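Superoxide dismutase 1 (Perkinsus marinus, PDB 2CW2) probably converts superoxide radicals into hydrogen peroxide and molecular oxygen at an iron centre, as a member of the iron/manganese superoxide dismutase family. Local coordinates at residues P36-M49 / N104-G116. Sequence-based numbering, arbitrary orientation.
Sequences PPLPYVKNALEPHM and NHTFFFNNLAPNG. With FE (Fe (III) ion), chain C.
Thr-106 meets Pro-36 at about a right angle, its OG1 and CG2 both against Pro-36 CG (CG2 at 3.6 Å), so a short branched side chain fits against a compact ring. The CE of Met-49 approaches the rim carbon CZ of Phe-108 from the opposite direction, a flexible thioether chain reaching into the core. Phe-109 receives the CD1 methyl of Leu-38 over one face, a CH-pi contact with CD1 3.9 Å from the ring centroid. Its backbone carbonyl accepts a hydrogen bond from the phenol of Tyr-40 (OH to Phe-109 O 2.7 Å), with the donor tilted 15° from the carbonyl plane. At a chi1 of 33°, off a staggered position, the rigid Tyr-40 ring carries its hydroxyl to that oxygen. Leu-112 CD1 touches Leu-45 CD1 (3.8 Å) and also packs against Met-49 CE, both chains crossing Leu-112 at about a right angle. Pro-114 closes the row, its CD 3.8 Å from Tyr-40 CD2 and its CB against the backbone O of Ala-44, whose small methyl lies close by. The loop before helix 51-73 thus packs on helix 93-110 and the residues after it; His-105 of that helix joins His-57, Asp-187 and His-191 around iron in the superoxide dismutase site.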
loop_
_atom_site.group_PDB
_atom_site.type_symbol
_atom_site.label_atom_id
_atom_site.label_comp_id
_atom_site.label_asym_id
_atom_site.label_seq_id
_atom_site.Cartn_x
_atom_site.Cartn_y
_atom_site.Cartn_z
ATOM N N PRO A 36 9.290 -2.847 20.464
ATOM C CA PRO A 36 9.032 -2.086 21.699
ATOM C C PRO A 36 7.536 -1.993 21.947
ATOM O O PRO A 36 6.762 -1.881 20.979
ATOM C CB PRO A 36 9.597 -0.684 21.406
ATOM C CG PRO A 36 10.302 -0.772 20.120
ATOM C CD PRO A 36 9.928 -2.043 19.415
ATOM N N PRO A 37 7.118 -2.034 23.208
ATOM C CA PRO A 37 5.695 -1.951 23.527
ATOM C C PRO A 37 5.175 -0.561 23.230
ATOM O O PRO A 37 5.936 0.403 23.223
ATOM C CB PRO A 37 5.654 -2.214 25.047
ATOM C CG PRO A 37 6.973 -1.736 25.501
ATOM C CD PRO A 37 7.947 -2.155 24.419
ATOM N N LEU A 38 3.885 -0.486 22.942
ATOM C CA LEU A 38 3.186 0.785 22.799
ATOM C C LEU A 38 3.347 1.565 24.091
ATOM O O LEU A 38 3.289 0.988 25.189
ATOM C CB LEU A 38 1.704 0.520 22.575
ATOM C CG LEU A 38 1.034 0.659 21.213
ATOM C CD1 LEU A 38 1.985 0.690 20.017
ATOM C CD2 LEU A 38 -0.116 -0.341 21.010
ATOM N N PRO A 39 3.539 2.873 23.988
ATOM C CA PRO A 39 3.614 3.721 25.190
ATOM C C PRO A 39 2.266 4.072 25.840
ATOM O O PRO A 39 2.243 4.928 26.726
ATOM C CB PRO A 39 4.357 4.982 24.707
ATOM C CG PRO A 39 4.351 4.930 23.189
ATOM C CD PRO A 39 3.760 3.621 22.741
ATOM N N TYR A 40 1.180 3.421 25.418
ATOM C CA TYR A 40 -0.159 3.672 25.957
ATOM C C TYR A 40 -0.983 2.395 25.783
ATOM O O TYR A 40 -0.614 1.500 24.991
ATOM C CB TYR A 40 -0.829 4.863 25.228
ATOM C CG TYR A 40 -0.402 4.949 23.771
ATOM C CD1 TYR A 40 -0.913 4.058 22.825
ATOM C CD2 TYR A 40 0.548 5.889 23.354
ATOM C CE1 TYR A 40 -0.485 4.089 21.505
ATOM C CE2 TYR A 40 0.982 5.933 22.031
ATOM C CZ TYR A 40 0.454 5.023 21.114
ATOM O OH TYR A 40 0.868 5.048 19.804
ATOM N N VAL A 41 -2.096 2.305 26.506
ATOM C CA VAL A 41 -2.959 1.131 26.405
ATOM C C VAL A 41 -3.738 1.206 25.084
ATOM O O VAL A 41 -3.759 2.248 24.413
ATOM C CB VAL A 41 -3.920 1.033 27.595
ATOM C CG1 VAL A 41 -3.120 1.001 28.909
ATOM C CG2 VAL A 41 -4.890 2.207 27.559
ATOM N N LYS A 42 -4.360 0.099 24.708
ATOM C CA LYS A 42 -4.962 -0.021 23.384
ATOM C C LYS A 42 -6.098 0.956 23.082
ATOM O O LYS A 42 -6.260 1.365 21.921
ATOM C CB LYS A 42 -5.414 -1.459 23.141
ATOM C CG LYS A 42 -4.256 -2.452 23.098
ATOM C CD LYS A 42 -3.397 -2.272 21.829
ATOM C CE LYS A 42 -2.274 -3.310 21.750
ATOM N NZ LYS A 42 -2.780 -4.708 21.627
ATOM N N ASN A 43 -6.862 1.362 24.102
ATOM C CA ASN A 43 -7.982 2.269 23.836
ATOM C C ASN A 43 -7.635 3.754 24.031
ATOM O O ASN A 43 -8.507 4.632 23.969
ATOM C CB ASN A 43 -9.242 1.853 24.632
ATOM C CG ASN A 43 -9.145 2.158 26.107
ATOM O OD1 ASN A 43 -8.183 2.778 26.568
ATOM N ND2 ASN A 43 -10.177 1.747 26.868
ATOM N N ALA A 44 -6.344 4.023 24.205
ATOM C CA ALA A 44 -5.892 5.320 24.683
ATOM C C ALA A 44 -6.016 6.442 23.643
ATOM O O ALA A 44 -6.064 7.613 24.016
ATOM C CB ALA A 44 -4.474 5.228 25.210
ATOM N N LEU A 45 -6.054 6.068 22.361
ATOM C CA LEU A 45 -6.127 7.015 21.246
ATOM C C LEU A 45 -7.542 7.175 20.667
ATOM O O LEU A 45 -7.746 7.866 19.654
ATOM C CB LEU A 45 -5.148 6.594 20.127
ATOM C CG LEU A 45 -3.712 6.345 20.570
ATOM C CD1 LEU A 45 -2.829 6.134 19.347
ATOM C CD2 LEU A 45 -3.205 7.510 21.428
ATOM N N GLU A 46 -8.530 6.554 21.305
ATOM C CA GLU A 46 -9.916 6.691 20.843
ATOM C C GLU A 46 -10.443 8.098 21.119
ATOM O O GLU A 46 -10.063 8.718 22.118
ATOM C CB GLU A 46 -10.807 5.631 21.506
ATOM C CG GLU A 46 -11.172 4.479 20.550
ATOM C CD GLU A 46 -10.684 3.136 21.051
ATOM O OE1 GLU A 46 -11.192 2.066 20.629
ATOM O OE2 GLU A 46 -9.763 3.154 21.882
ATOM N N PRO A 47 -11.326 8.610 20.264
ATOM C CA PRO A 47 -11.892 7.882 19.122
ATOM C C PRO A 47 -11.115 8.012 17.808
ATOM O O PRO A 47 -11.529 7.447 16.779
ATOM C CB PRO A 47 -13.268 8.537 18.968
ATOM C CG PRO A 47 -13.014 9.983 19.340
ATOM C CD PRO A 47 -11.885 9.969 20.387
ATOM N N HIS A 48 -9.998 8.739 17.837
ATOM C CA HIS A 48 -9.224 9.016 16.630
ATOM C C HIS A 48 -8.600 7.760 16.007
ATOM O O HIS A 48 -8.521 7.634 14.793
ATOM C CB HIS A 48 -8.136 10.048 16.969
ATOM C CG HIS A 48 -8.641 11.165 17.828
ATOM N ND1 HIS A 48 -9.598 12.050 17.392
ATOM C CD2 HIS A 48 -8.381 11.492 19.115
ATOM C CE1 HIS A 48 -9.877 12.907 18.359
ATOM N NE2 HIS A 48 -9.158 12.587 19.417
ATOM N N MET A 49 -8.148 6.840 16.848
ATOM C CA MET A 49 -7.583 5.582 16.374
ATOM C C MET A 49 -8.074 4.502 17.326
ATOM O O MET A 49 -7.960 4.652 18.547
ATOM C CB MET A 49 -6.042 5.630 16.393
ATOM C CG MET A 49 -5.343 4.436 15.713
ATOM S SD MET A 49 -3.553 4.639 15.660
ATOM C CE MET A 49 -3.395 6.099 14.551
ATOM N N ASN A 104 10.185 2.666 11.426
ATOM C CA ASN A 104 9.079 3.543 11.073
ATOM C C ASN A 104 7.895 3.402 12.034
ATOM O O ASN A 104 7.272 4.394 12.426
ATOM C CB ASN A 104 8.619 3.250 9.639
ATOM C CG ASN A 104 9.694 3.589 8.606
ATOM O OD1 ASN A 104 10.669 4.264 8.914
ATOM N ND2 ASN A 104 9.531 3.094 7.394
ATOM N N HIS A 105 7.564 2.165 12.391
ATOM C CA HIS A 105 6.416 1.942 13.258
ATOM C C HIS A 105 6.723 2.346 14.714
ATOM O O HIS A 105 5.884 2.969 15.379
ATOM C CB HIS A 105 5.896 0.495 13.130
ATOM C CG HIS A 105 5.153 0.234 11.844
ATOM N ND1 HIS A 105 5.782 -0.187 10.686
ATOM C CD2 HIS A 105 3.837 0.346 11.536
ATOM C CE1 HIS A 105 4.874 -0.328 9.726
ATOM N NE2 HIS A 105 3.686 0.017 10.205
ATOM N N THR A 106 7.908 1.994 15.211
ATOM C CA THR A 106 8.258 2.408 16.561
ATOM C C THR A 106 8.190 3.932 16.660
ATOM O O THR A 106 7.651 4.498 17.612
ATOM C CB THR A 106 9.668 1.899 16.899
ATOM O OG1 THR A 106 9.625 0.473 16.972
ATOM C CG2 THR A 106 10.076 2.352 18.285
ATOM N N PHE A 107 8.722 4.600 15.650
ATOM C CA PHE A 107 8.726 6.057 15.640
ATOM C C PHE A 107 7.281 6.578 15.556
ATOM O O PHE A 107 6.903 7.530 16.261
ATOM C CB PHE A 107 9.505 6.539 14.411
ATOM C CG PHE A 107 9.823 8.010 14.428
ATOM C CD1 PHE A 107 11.078 8.454 14.836
ATOM C CD2 PHE A 107 8.886 8.945 14.028
ATOM C CE1 PHE A 107 11.381 9.799 14.863
ATOM C CE2 PHE A 107 9.191 10.320 14.052
ATOM C CZ PHE A 107 10.445 10.742 14.464
ATOM N N PHE A 108 6.490 5.961 14.687
ATOM C CA PHE A 108 5.080 6.355 14.497
ATOM C C PHE A 108 4.299 6.262 15.816
ATOM O O PHE A 108 3.661 7.215 16.246
ATOM C CB PHE A 108 4.411 5.482 13.414
ATOM C CG PHE A 108 2.935 5.800 13.187
ATOM C CD1 PHE A 108 2.536 7.063 12.765
ATOM C CD2 PHE A 108 1.963 4.815 13.371
ATOM C CE1 PHE A 108 1.194 7.353 12.558
ATOM C CE2 PHE A 108 0.613 5.093 13.151
ATOM C CZ PHE A 108 0.233 6.375 12.742
ATOM N N PHE A 109 4.365 5.117 16.477
ATOM C CA PHE A 109 3.581 4.922 17.696
ATOM C C PHE A 109 4.075 5.833 18.840
ATOM O O PHE A 109 3.274 6.283 19.677
ATOM C CB PHE A 109 3.604 3.431 18.115
ATOM C CG PHE A 109 2.912 2.491 17.131
ATOM C CD1 PHE A 109 3.530 1.313 16.727
ATOM C CD2 PHE A 109 1.621 2.751 16.681
ATOM C CE1 PHE A 109 2.902 0.426 15.833
ATOM C CE2 PHE A 109 0.989 1.884 15.777
ATOM C CZ PHE A 109 1.639 0.702 15.355
ATOM N N ASN A 110 5.382 6.113 18.861
ATOM C CA ASN A 110 5.947 7.082 19.805
ATOM C C ASN A 110 5.428 8.497 19.534
ATOM O O ASN A 110 5.315 9.320 20.458
ATOM C CB ASN A 110 7.485 7.071 19.735
ATOM C CG ASN A 110 8.101 5.893 20.503
ATOM O OD1 ASN A 110 9.239 5.443 20.217
ATOM N ND2 ASN A 110 7.388 5.421 21.492
ATOM N N ASN A 111 5.091 8.740 18.264
ATOM C CA ASN A 111 4.696 10.048 17.738
ATOM C C ASN A 111 3.243 10.380 18.016
ATOM O O ASN A 111 2.794 11.481 17.686
ATOM C CB ASN A 111 4.951 10.079 16.209
ATOM C CG ASN A 111 4.834 11.452 15.618
ATOM O OD1 ASN A 111 5.293 11.693 14.522
ATOM N ND2 ASN A 111 4.226 12.383 16.369
ATOM N N LEU A 112 2.497 9.427 18.578
ATOM C CA LEU A 112 1.113 9.626 18.999
ATOM C C LEU A 112 1.022 9.589 20.527
ATOM O O LEU A 112 1.896 9.027 21.186
ATOM C CB LEU A 112 0.190 8.541 18.421
ATOM C CG LEU A 112 0.438 8.122 16.978
ATOM C CD1 LEU A 112 -0.411 6.907 16.577
ATOM C CD2 LEU A 112 0.190 9.325 16.080
ATOM N N ALA A 113 -0.022 10.178 21.089
ATOM C CA ALA A 113 -0.171 10.178 22.551
ATOM C C ALA A 113 -1.617 10.499 22.948
ATOM O O ALA A 113 -2.282 11.295 22.297
ATOM C CB ALA A 113 0.792 11.182 23.187
ATOM N N PRO A 114 -2.098 9.869 24.013
ATOM C CA PRO A 114 -3.460 10.126 24.506
ATOM C C PRO A 114 -3.680 11.569 24.939
ATOM O O PRO A 114 -4.812 12.050 24.838
ATOM C CB PRO A 114 -3.601 9.190 25.714
ATOM C CG PRO A 114 -2.243 8.635 25.992
ATOM C CD PRO A 114 -1.375 8.866 24.812
ATOM N N ASN A 115 -2.653 12.253 25.427
ATOM C CA ASN A 115 -2.860 13.651 25.813
ATOM C C ASN A 115 -2.164 14.554 24.802
ATOM O O ASN A 115 -1.738 15.671 25.128
ATOM C CB ASN A 115 -2.344 13.922 27.230
ATOM C CG ASN A 115 -2.797 15.284 27.778
ATOM O OD1 ASN A 115 -3.915 15.706 27.553
ATOM N ND2 ASN A 115 -1.903 15.972 28.484
ATOM N N GLY A 116 -2.031 14.064 23.572
ATOM C CA GLY A 116 -1.330 14.828 22.549
ATOM C C GLY A 116 -2.287 15.722 21.765
ATOM O O GLY A 116 -3.353 16.091 22.254
HETATM FE FE FE C . 2.067 0.553 9.259
HETATM O O HOH W 1 3.391 0.826 7.339
#